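Local coordinates for protein ADP-ribosylating toxin CARDS (Mycoplasma pneumoniae, PDB 4TLV) that transfers the ADP-ribosyl group of NAD(+) to multiple target proteins and causes vacuolization of mammalian cells, as the main virulence factor of the bacterium, at residues L151-P156 with R174-E179. Sequence-based numbering, arbitrary orientation.
Sequences LVDAVP and RINEPE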
ATOM      1  N   LEU A 151      23.566  -4.815  -6.116  1.00 15.85           N
ATOM      2  CA  LEU A 151      23.247  -5.717  -7.215  1.00 16.33           C
ATOM      3  C   LEU A 151      22.022  -6.536  -6.823  1.00 17.11           C
ATOM      4  O   LEU A 151      21.962  -7.073  -5.719  1.00 17.30           O
ATOM      5  CB  LEU A 151      24.429  -6.655  -7.493  1.00 18.59           C
ATOM      6  CG  LEU A 151      24.158  -7.753  -8.518  1.00 25.62           C
ATOM      7  CD1 LEU A 151      23.874  -7.168  -9.898  1.00 23.49           C
ATOM      8  CD2 LEU A 151      25.329  -8.731  -8.570  1.00 30.45           C
ATOM      9  N   VAL A 152      21.028  -6.616  -7.700  1.00 17.00           N
ATOM     10  CA  VAL A 152      19.872  -7.460  -7.397  1.00 16.59           C
ATOM     11  C   VAL A 152      19.706  -8.465  -8.513  1.00 16.17           C
ATOM     12  O   VAL A 152      20.095  -8.208  -9.648  1.00 17.36           O
ATOM     13  CB  VAL A 152      18.568  -6.660  -7.230  1.00 17.09           C
ATOM     14  CG1 VAL A 152      18.735  -5.605  -6.143  1.00 17.07           C
ATOM     15  CG2 VAL A 152      18.167  -6.012  -8.541  1.00 18.35           C
ATOM     16  N   ASP A 153      19.145  -9.620  -8.187  1.00 20.04           N
ATOM     17  CA  ASP A 153      18.869 -10.615  -9.211  1.00 18.37           C
ATOM     18  C   ASP A 153      17.528 -11.296  -8.961  1.00 19.01           C
ATOM     19  O   ASP A 153      16.967 -11.234  -7.857  1.00 18.02           O
ATOM     20  CB  ASP A 153      20.023 -11.628  -9.340  1.00 21.32           C
ATOM     21  CG  ASP A 153      20.260 -12.421  -8.065  1.00 26.72           C
ATOM     22  OD1 ASP A 153      19.342 -12.507  -7.232  1.00 28.70           O
ATOM     23  OD2 ASP A 153      21.362 -12.987  -7.902  1.00 33.20           O
ATOM     24  N   ALA A 154      16.995 -11.904 -10.010  1.00 15.96           N
ATOM     25  CA  ALA A 154      15.763 -12.656  -9.891  1.00 13.94           C
ATOM     26  C   ALA A 154      16.140 -14.114 -10.093  1.00 17.44           C
ATOM     27  O   ALA A 154      16.832 -14.434 -11.056  1.00 17.50           O
ATOM     28  CB  ALA A 154      14.776 -12.215 -10.952  1.00 17.38           C
ATOM     29  N   VAL A 155      15.690 -14.981  -9.196  1.00 15.00           N
ATOM     30  CA  VAL A 155      15.970 -16.411  -9.293  1.00 15.65           C
ATOM     31  C   VAL A 155      14.712 -17.250  -9.057  1.00 14.19           C
ATOM     32  O   VAL A 155      13.827 -16.864  -8.288  1.00 15.43           O
ATOM     33  CB  VAL A 155      17.056 -16.817  -8.282  1.00 15.89           C
ATOM     34  CG1 VAL A 155      18.360 -16.117  -8.611  1.00 19.59           C
ATOM     35  CG2 VAL A 155      16.611 -16.469  -6.874  1.00 20.04           C
ATOM     36  N   PRO A 156      14.627 -18.418  -9.713  1.00 14.13           N
ATOM     37  CA  PRO A 156      13.447 -19.266  -9.507  1.00 11.02           C
ATOM     38  C   PRO A 156      13.392 -19.833  -8.086  1.00 13.83           C
ATOM     39  O   PRO A 156      14.427 -20.152  -7.501  1.00 13.83           O
ATOM     40  CB  PRO A 156      13.633 -20.413 -10.515  1.00 17.07           C
ATOM     41  CG  PRO A 156      15.087 -20.382 -10.911  1.00 17.15           C
ATOM     42  CD  PRO A 156      15.591 -18.979 -10.682  1.00 16.64           C
ATOM     43  N   ARG A 174      16.478 -11.156  -5.102  1.00 18.99           N
ATOM     44  CA  ARG A 174      17.439 -11.102  -4.015  1.00 22.34           C
ATOM     45  C   ARG A 174      18.197  -9.784  -4.071  1.00 20.53           C
ATOM     46  O   ARG A 174      18.584  -9.322  -5.149  1.00 19.99           O
ATOM     47  CB  ARG A 174      18.420 -12.275  -4.112  1.00 21.46           C
ATOM     48  CG  ARG A 174      17.763 -13.640  -3.963  1.00 22.64           C
ATOM     49  CD  ARG A 174      18.822 -14.725  -3.911  1.00 23.53           C
ATOM     50  NE  ARG A 174      19.764 -14.566  -5.012  1.00 28.04           N
ATOM     51  CZ  ARG A 174      20.905 -15.238  -5.119  1.00 33.68           C
ATOM     52  NH1 ARG A 174      21.242 -16.122  -4.187  1.00 31.49           N
ATOM     53  NH2 ARG A 174      21.707 -15.028  -6.157  1.00 23.00           N
ATOM     54  N   ILE A 175      18.392  -9.170  -2.911  1.00 20.61           N
ATOM     55  CA  ILE A 175      19.259  -8.006  -2.831  1.00 17.57           C
ATOM     56  C   ILE A 175      20.625  -8.463  -2.314  1.00 22.63           C
ATOM     57  O   ILE A 175      20.781  -8.847  -1.158  1.00 21.20           O
ATOM     58  CB  ILE A 175      18.655  -6.917  -1.935  1.00 19.15           C
ATOM     59  CG1 ILE A 175      17.248  -6.560  -2.429  1.00 20.97           C
ATOM     60  CG2 ILE A 175      19.566  -5.672  -1.914  1.00 18.40           C
ATOM     61  CD1 ILE A 175      16.508  -5.583  -1.540  1.00 21.99           C
ATOM     62  N   ASN A 176      21.614  -8.438  -3.190  1.00 19.20           N
ATOM     63  CA  ASN A 176      22.930  -8.953  -2.838  1.00 23.27           C
ATOM     64  C   ASN A 176      23.834  -7.947  -2.112  1.00 24.59           C
ATOM     65  O   ASN A 176      23.916  -6.779  -2.504  1.00 25.59           O
ATOM     66  CB  ASN A 176      23.606  -9.473  -4.101  1.00 25.11           C
ATOM     67  CG  ASN A 176      22.786 -10.561  -4.775  1.00 28.32           C
ATOM     68  OD1 ASN A 176      22.504 -11.598  -4.171  1.00 30.50           O
ATOM     69  ND2 ASN A 176      22.368 -10.315  -6.015  1.00 27.65           N
ATOM     70  N   GLU A 177      24.495  -8.402  -1.049  1.00 21.88           N
ATOM     71  CA  GLU A 177      25.588  -7.638  -0.439  1.00 25.47           C
ATOM     72  C   GLU A 177      26.760  -7.687  -1.402  1.00 29.31           C
ATOM     73  O   GLU A 177      26.829  -8.582  -2.248  1.00 28.64           O
ATOM     74  CB  GLU A 177      26.007  -8.227   0.911  1.00 29.60           C
ATOM     75  CG  GLU A 177      24.892  -8.333   1.931  1.00 32.61           C
ATOM     76  CD  GLU A 177      24.204  -7.003   2.216  1.00 42.62           C
ATOM     77  OE1 GLU A 177      24.786  -5.940   1.914  1.00 41.52           O
ATOM     78  OE2 GLU A 177      23.072  -7.021   2.751  1.00 52.37           O
ATOM     79  N   PRO A 178      27.678  -6.710  -1.306  1.00 29.42           N
ATOM     80  CA  PRO A 178      27.663  -5.602  -0.351  1.00 28.53           C
ATOM     81  C   PRO A 178      27.083  -4.342  -0.970  1.00 24.47           C
ATOM     82  O   PRO A 178      26.998  -4.203  -2.189  1.00 26.34           O
ATOM     83  CB  PRO A 178      29.155  -5.361  -0.080  1.00 33.58           C
ATOM     84  CG  PRO A 178      29.906  -6.075  -1.227  1.00 40.37           C
ATOM     85  CD  PRO A 178      28.867  -6.641  -2.167  1.00 36.00           C
ATOM     86  N   GLU A 179      26.699  -3.413  -0.111  1.00 28.54           N
ATOM     87  CA  GLU A 179      26.232  -2.119  -0.554  1.00 26.27           C
ATOM     88  C   GLU A 179      27.390  -1.372  -1.188  1.00 26.82           C
ATOM     89  O   GLU A 179      28.516  -1.438  -0.697  1.00 30.86           O
ATOM     90  CB  GLU A 179      25.725  -1.357   0.656  1.00 29.71           C
ATOM     91  CG  GLU A 179      25.094  -0.032   0.356  1.00 29.97           C
ATOM     92  CD  GLU A 179      24.763   0.705   1.631  1.00 35.98           C
ATOM     93  OE1 GLU A 179      24.541   0.036   2.664  1.00 37.85           O
ATOM     94  OE2 GLU A 179      24.735   1.948   1.604  1.00 40.77           O
TER
HETATM   95  O   HOH W   1      25.556  -5.450  -4.054  1.00 23.50           O
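Asp153 and Arg174 face each other across an antiparallel hairpin of the mART domain and form a bidentate, side-on salt bridge. Arg174 NH2 lies 2.7 Å from Asp153 OD2, and Arg174 NE donates to the syn lone pair of Asp153 OD1 at 3.1 Å, nearly straight at 172°. Carboxylate and guanidinium are almost coplanar, 10° apart. A bend at chi3 of Arg174 (-50°) turns NE out of the line of its chain.

Backbone bonds join the same two residues in both directions: Arg174 N to Asp153 O at 2.8 Å and Asp153 N to Arg174 O at 3.1 Å. Asn176 N also donates to Leu151 O, at 2.9 Å. Beyond it, a water accepts from Leu151 N and donates to the carbonyls of Asn176 and Pro178.

The Asn176 amide stands steeply to the carboxylate, and its ND2 makes weak bonds to Asp153 OD2 and Leu151 O.

Apolar contacts are few. Val152 CG1 meets Ile175 CG1 at 4.1 Å on the sheet face where both touch Leu80 of strand 76-84. Val155 CG2 packs against Arg174 CD.

The two-point grip fixes the rotation of the guanidinium and should favour a charged carboxylate on the buried Asp153.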